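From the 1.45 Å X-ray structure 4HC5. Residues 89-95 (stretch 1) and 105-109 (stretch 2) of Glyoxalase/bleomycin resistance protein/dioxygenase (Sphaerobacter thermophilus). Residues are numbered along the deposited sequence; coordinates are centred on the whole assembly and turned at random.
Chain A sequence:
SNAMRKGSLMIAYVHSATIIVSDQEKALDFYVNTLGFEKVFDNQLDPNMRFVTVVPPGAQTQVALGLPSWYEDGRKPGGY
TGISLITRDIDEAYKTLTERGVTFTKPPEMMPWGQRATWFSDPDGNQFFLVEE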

ATOM      1  N   ASP A  89      15.531  11.574  -8.067  1.00 22.88           N
ATOM      2  CA  ASP A  89      16.013  12.032  -9.399  1.00 22.02           C
ATOM      3  C   ASP A  89      15.255  11.266 -10.497  1.00 20.32           C
ATOM      4  O   ASP A  89      15.606  10.193 -10.848  1.00 20.83           O
ATOM      5  CB  ASP A  89      17.514  11.901  -9.517  1.00 22.23           C
ATOM      6  CG  ASP A  89      18.052  12.492 -10.792  1.00 28.60           C
ATOM      7  OD1 ASP A  89      17.299  12.723 -11.703  1.00 26.56           O
ATOM      8  OD2 ASP A  89      19.256  12.690 -10.836  1.00 35.85           O
ATOM      9  N   ILE A  90      14.180  11.861 -10.964  1.00 19.19           N
ATOM     10  CA  ILE A  90      13.309  11.202 -11.915  1.00 19.09           C
ATOM     11  C   ILE A  90      13.908  11.112 -13.322  1.00 21.10           C
ATOM     12  O   ILE A  90      13.623  10.205 -14.017  1.00 19.21           O
ATOM     13  CB  ILE A  90      11.867  11.758 -11.905  1.00 18.42           C
ATOM     14  CG1 ILE A  90      10.930  10.713 -12.490  1.00 18.87           C
ATOM     15  CG2 ILE A  90      11.788  13.078 -12.639  1.00 20.89           C
ATOM     16  CD1 ILE A  90       9.473  10.994 -12.316  1.00 19.79           C
ATOM     17  N   ASP A  91      14.779  12.036 -13.676  1.00 20.88           N
ATOM     18  CA  ASP A  91      15.441  11.965 -14.969  1.00 20.98           C
ATOM     19  C   ASP A  91      16.380  10.751 -14.978  1.00 22.54           C
ATOM     20  O   ASP A  91      16.426  10.018 -15.902  1.00 22.59           O
ATOM     21  CB  ASP A  91      16.220  13.224 -15.231  1.00 22.63           C
ATOM     22  CG  ASP A  91      15.353  14.364 -15.584  1.00 27.61           C
ATOM     23  OD1 ASP A  91      14.245  14.168 -16.037  1.00 32.68           O
ATOM     24  OD2 ASP A  91      15.833  15.466 -15.405  1.00 39.66           O
ATOM     25  N   GLU A  92      17.114  10.553 -13.910  1.00 21.73           N
ATOM     26  CA  GLU A  92      18.003   9.398 -13.809  1.00 22.01           C
ATOM     27  C   GLU A  92      17.224   8.102 -13.749  1.00 20.21           C
ATOM     28  O   GLU A  92      17.598   7.109 -14.372  1.00 21.36           O
ATOM     29  CB  GLU A  92      18.918   9.527 -12.605  1.00 27.46           C
ATOM     30  CG  GLU A  92      19.962   8.442 -12.567  1.00 38.16           C
ATOM     31  CD  GLU A  92      20.963   8.559 -13.745  1.00 43.23           C
ATOM     32  OE1 GLU A  92      21.510   7.521 -14.125  1.00 68.81           O
ATOM     33  OE2 GLU A  92      21.201   9.675 -14.317  1.00 60.77           O
ATOM     34  N   ALA A  93      16.138   8.098 -12.964  1.00 19.87           N
ATOM     35  CA  ALA A  93      15.307   6.880 -12.843  1.00 18.44           C
ATOM     36  C   ALA A  93      14.753   6.496 -14.229  1.00 18.20           C
ATOM     37  O   ALA A  93      14.794   5.331 -14.658  1.00 19.57           O
ATOM     38  CB  ALA A  93      14.183   7.010 -11.815  1.00 20.53           C
ATOM     39  N   TYR A  94      14.214   7.480 -14.898  1.00 17.61           N
ATOM     40  CA  TYR A  94      13.669   7.230 -16.226  1.00 18.32           C
ATOM     41  C   TYR A  94      14.739   6.688 -17.202  1.00 18.68           C
ATOM     42  O   TYR A  94      14.500   5.712 -17.924  1.00 18.12           O
ATOM     43  CB  TYR A  94      13.016   8.479 -16.807  1.00 18.91           C
ATOM     44  CG  TYR A  94      12.559   8.389 -18.231  1.00 17.76           C
ATOM     45  CD1 TYR A  94      11.402   7.743 -18.586  1.00 17.99           C
ATOM     46  CD2 TYR A  94      13.310   8.918 -19.240  1.00 21.32           C
ATOM     47  CE1 TYR A  94      10.999   7.624 -19.904  1.00 18.40           C
ATOM     48  CE2 TYR A  94      12.933   8.791 -20.575  1.00 21.02           C
ATOM     49  CZ  TYR A  94      11.781   8.145 -20.909  1.00 19.77           C
ATOM     50  OH  TYR A  94      11.380   8.062 -22.254  1.00 22.52           O
ATOM     51  N   LYS A  95      15.910   7.318 -17.238  1.00 20.28           N
ATOM     52  CA  LYS A  95      16.983   6.943 -18.131  1.00 20.38           C
ATOM     53  C   LYS A  95      17.414   5.502 -17.804  1.00 21.03           C
ATOM     54  O   LYS A  95      17.479   4.638 -18.706  1.00 21.72           O
ATOM     55  CB  LYS A  95      18.147   7.895 -17.999  1.00 23.89           C
ATOM     56  CG  LYS A  95      19.244   7.605 -19.021  1.00 28.16           C
ATOM     57  CD  LYS A  95      20.185   8.779 -18.992  1.00 38.34           C
ATOM     58  CE  LYS A  95      21.573   8.424 -18.561  1.00 52.64           C
ATOM     59  NZ  LYS A  95      22.314   8.026 -19.768  1.00 63.43           N
ATOM     60  N   THR A 105       5.018   5.057 -19.689  1.00 16.80           N
ATOM     61  CA  THR A 105       3.995   5.609 -20.561  1.00 17.69           C
ATOM     62  C   THR A 105       4.505   6.804 -21.429  1.00 17.66           C
ATOM     63  O   THR A 105       3.999   7.045 -22.519  1.00 20.59           O
ATOM     64  CB  THR A 105       2.735   5.996 -19.801  1.00 18.61           C
ATOM     65  OG1 THR A 105       3.055   6.966 -18.841  1.00 19.37           O
ATOM     66  CG2 THR A 105       2.101   4.777 -19.131  1.00 20.58           C
ATOM     67  N   LYS A 106       5.453   7.533 -20.859  1.00 18.91           N
ATOM     68  CA  LYS A 106       6.023   8.756 -21.490  1.00 20.24           C
ATOM     69  C   LYS A 106       7.134   9.294 -20.593  1.00 18.77           C
ATOM     70  O   LYS A 106       7.252   8.831 -19.417  1.00 18.61           O
ATOM     71  CB  LYS A 106       4.972   9.827 -21.793  1.00 22.36           C
ATOM     72  CG  LYS A 106       4.222  10.281 -20.535  1.00 21.39           C
ATOM     73  CD  LYS A 106       3.129  11.313 -20.829  1.00 25.11           C
ATOM     74  CE  LYS A 106       2.407  11.682 -19.558  1.00 30.96           C
ATOM     75  NZ  LYS A 106       1.331  12.596 -19.986  1.00 42.39           N
ATOM     76  N   PRO A 107       7.915  10.271 -21.062  1.00 18.45           N
ATOM     77  CA  PRO A 107       8.936  10.789 -20.155  1.00 19.39           C
ATOM     78  C   PRO A 107       8.320  11.569 -18.990  1.00 19.54           C
ATOM     79  O   PRO A 107       7.179  11.972 -19.059  1.00 19.90           O
ATOM     80  CB  PRO A 107       9.763  11.706 -21.073  1.00 23.16           C
ATOM     81  CG  PRO A 107       9.504  11.136 -22.459  1.00 24.11           C
ATOM     82  CD  PRO A 107       8.075  10.814 -22.425  1.00 20.05           C
ATOM     83  N   PRO A 108       9.113  11.801 -17.965  1.00 18.29           N
ATOM     84  CA  PRO A 108       8.673  12.698 -16.870  1.00 18.04           C
ATOM     85  C   PRO A 108       8.150  14.021 -17.424  1.00 19.41           C
ATOM     86  O   PRO A 108       8.711  14.613 -18.349  1.00 21.37           O
ATOM     87  CB  PRO A 108       9.928  12.889 -16.053  1.00 20.45           C
ATOM     88  CG  PRO A 108      10.736  11.604 -16.298  1.00 20.99           C
ATOM     89  CD  PRO A 108      10.494  11.360 -17.759  1.00 21.43           C
ATOM     90  N   GLU A 109       7.060  14.433 -16.786  1.00 18.27           N
ATOM     91  CA  GLU A 109       6.347  15.617 -17.106  1.00 19.29           C
ATOM     92  C   GLU A 109       5.877  16.367 -15.877  1.00 19.44           C
ATOM     93  O   GLU A 109       5.644  15.771 -14.804  1.00 18.50           O
ATOM     94  CB  GLU A 109       5.123  15.190 -17.884  1.00 27.32           C
ATOM     95  CG  GLU A 109       4.370  16.233 -18.621  1.00 30.47           C
ATOM     96  CD  GLU A 109       3.284  15.597 -19.497  1.00 29.85           C
ATOM     97  OE1 GLU A 109       3.676  14.764 -20.338  1.00 28.97           O
ATOM     98  OE2 GLU A 109       2.111  15.847 -19.249  1.00 42.46           O
TER

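The contact between these two segments is small, burying 236 Å² in all, and no hydrogen bond crosses it. It rests on the packing of a helix's first turns against a pair of consecutive prolines, and the side-chain conformations show how that packing is achieved.

Asp 89 sets up the helix without touching the second segment. With chi1 at -174° (t), its carboxylate turns back to the backbone, and Asp 89 OD1 accepts from Glu 92 N at 3.1 Å in an almost straight bond. This is the classic N-cap: the first amides of a helix lack carbonyl partners from a preceding turn, and a short acidic side chain reaches one of them easily. From there the backbone pattern takes over, with Tyr 94 N bonded to Ile 90 O at 2.9 Å. The same four-residue spacing places Ile 90 and Tyr 94 one turn apart, and both direct their CA-to-CB bonds toward the prolines.

Tyr 94 is the centre of the contact. Its chi1 of 173° (t) and chi2 of 78° extend the ring alongside the proline pair and present one face to it. Over that face lie Pro 107 CA, 4.1 Å from the ring centroid of Tyr 94, and Pro 108 CD, 4.0 Å from the same centroid. Both lie within 25° of the ring normal, as expected of CH-pi contacts. Proline suits this role because its CD, unlike any other side-chain carbon, is bonded to the backbone nitrogen and so carries slightly polarised hydrogens that an electron-rich aromatic face attracts; the CA of any residue is similarly polarised. Pro 108 CD comes within 3.6 Å of Tyr 94 CG, near the base of the ring, while Pro 107 CG approaches Tyr 94 OH at 3.6 Å, so the two prolines follow the length of the tyrosine.

Ile 90 extends the apolar surface. Its chi1 is -158° (t), and Ile 90 CG2 lies 3.9 Å from Pro 108 CB; a branched aliphatic residue fits this buried position well. Asp 91, by contrast, points its CA-to-CB bond sideways, but its end comes nearer, leaving Asp 91 OD1 4.4 Å from Pro 108 CG. OD1 finds its hydrogen bond elsewhere in the structure.

Lys 106 and Glu 109 point their CA-to-CB bonds away from the helix, though Lys 106 O lies 4.0 Å from Tyr 94 CE1. The lysine, p at chi1 and t thereafter, is extended and forms a salt bridge with Glu 109; both hydrogen bonds from Lys 106 NZ, to Glu 109 OE1 at 3.2 Å and Glu 109 OE2 at 3.4 Å, are weak.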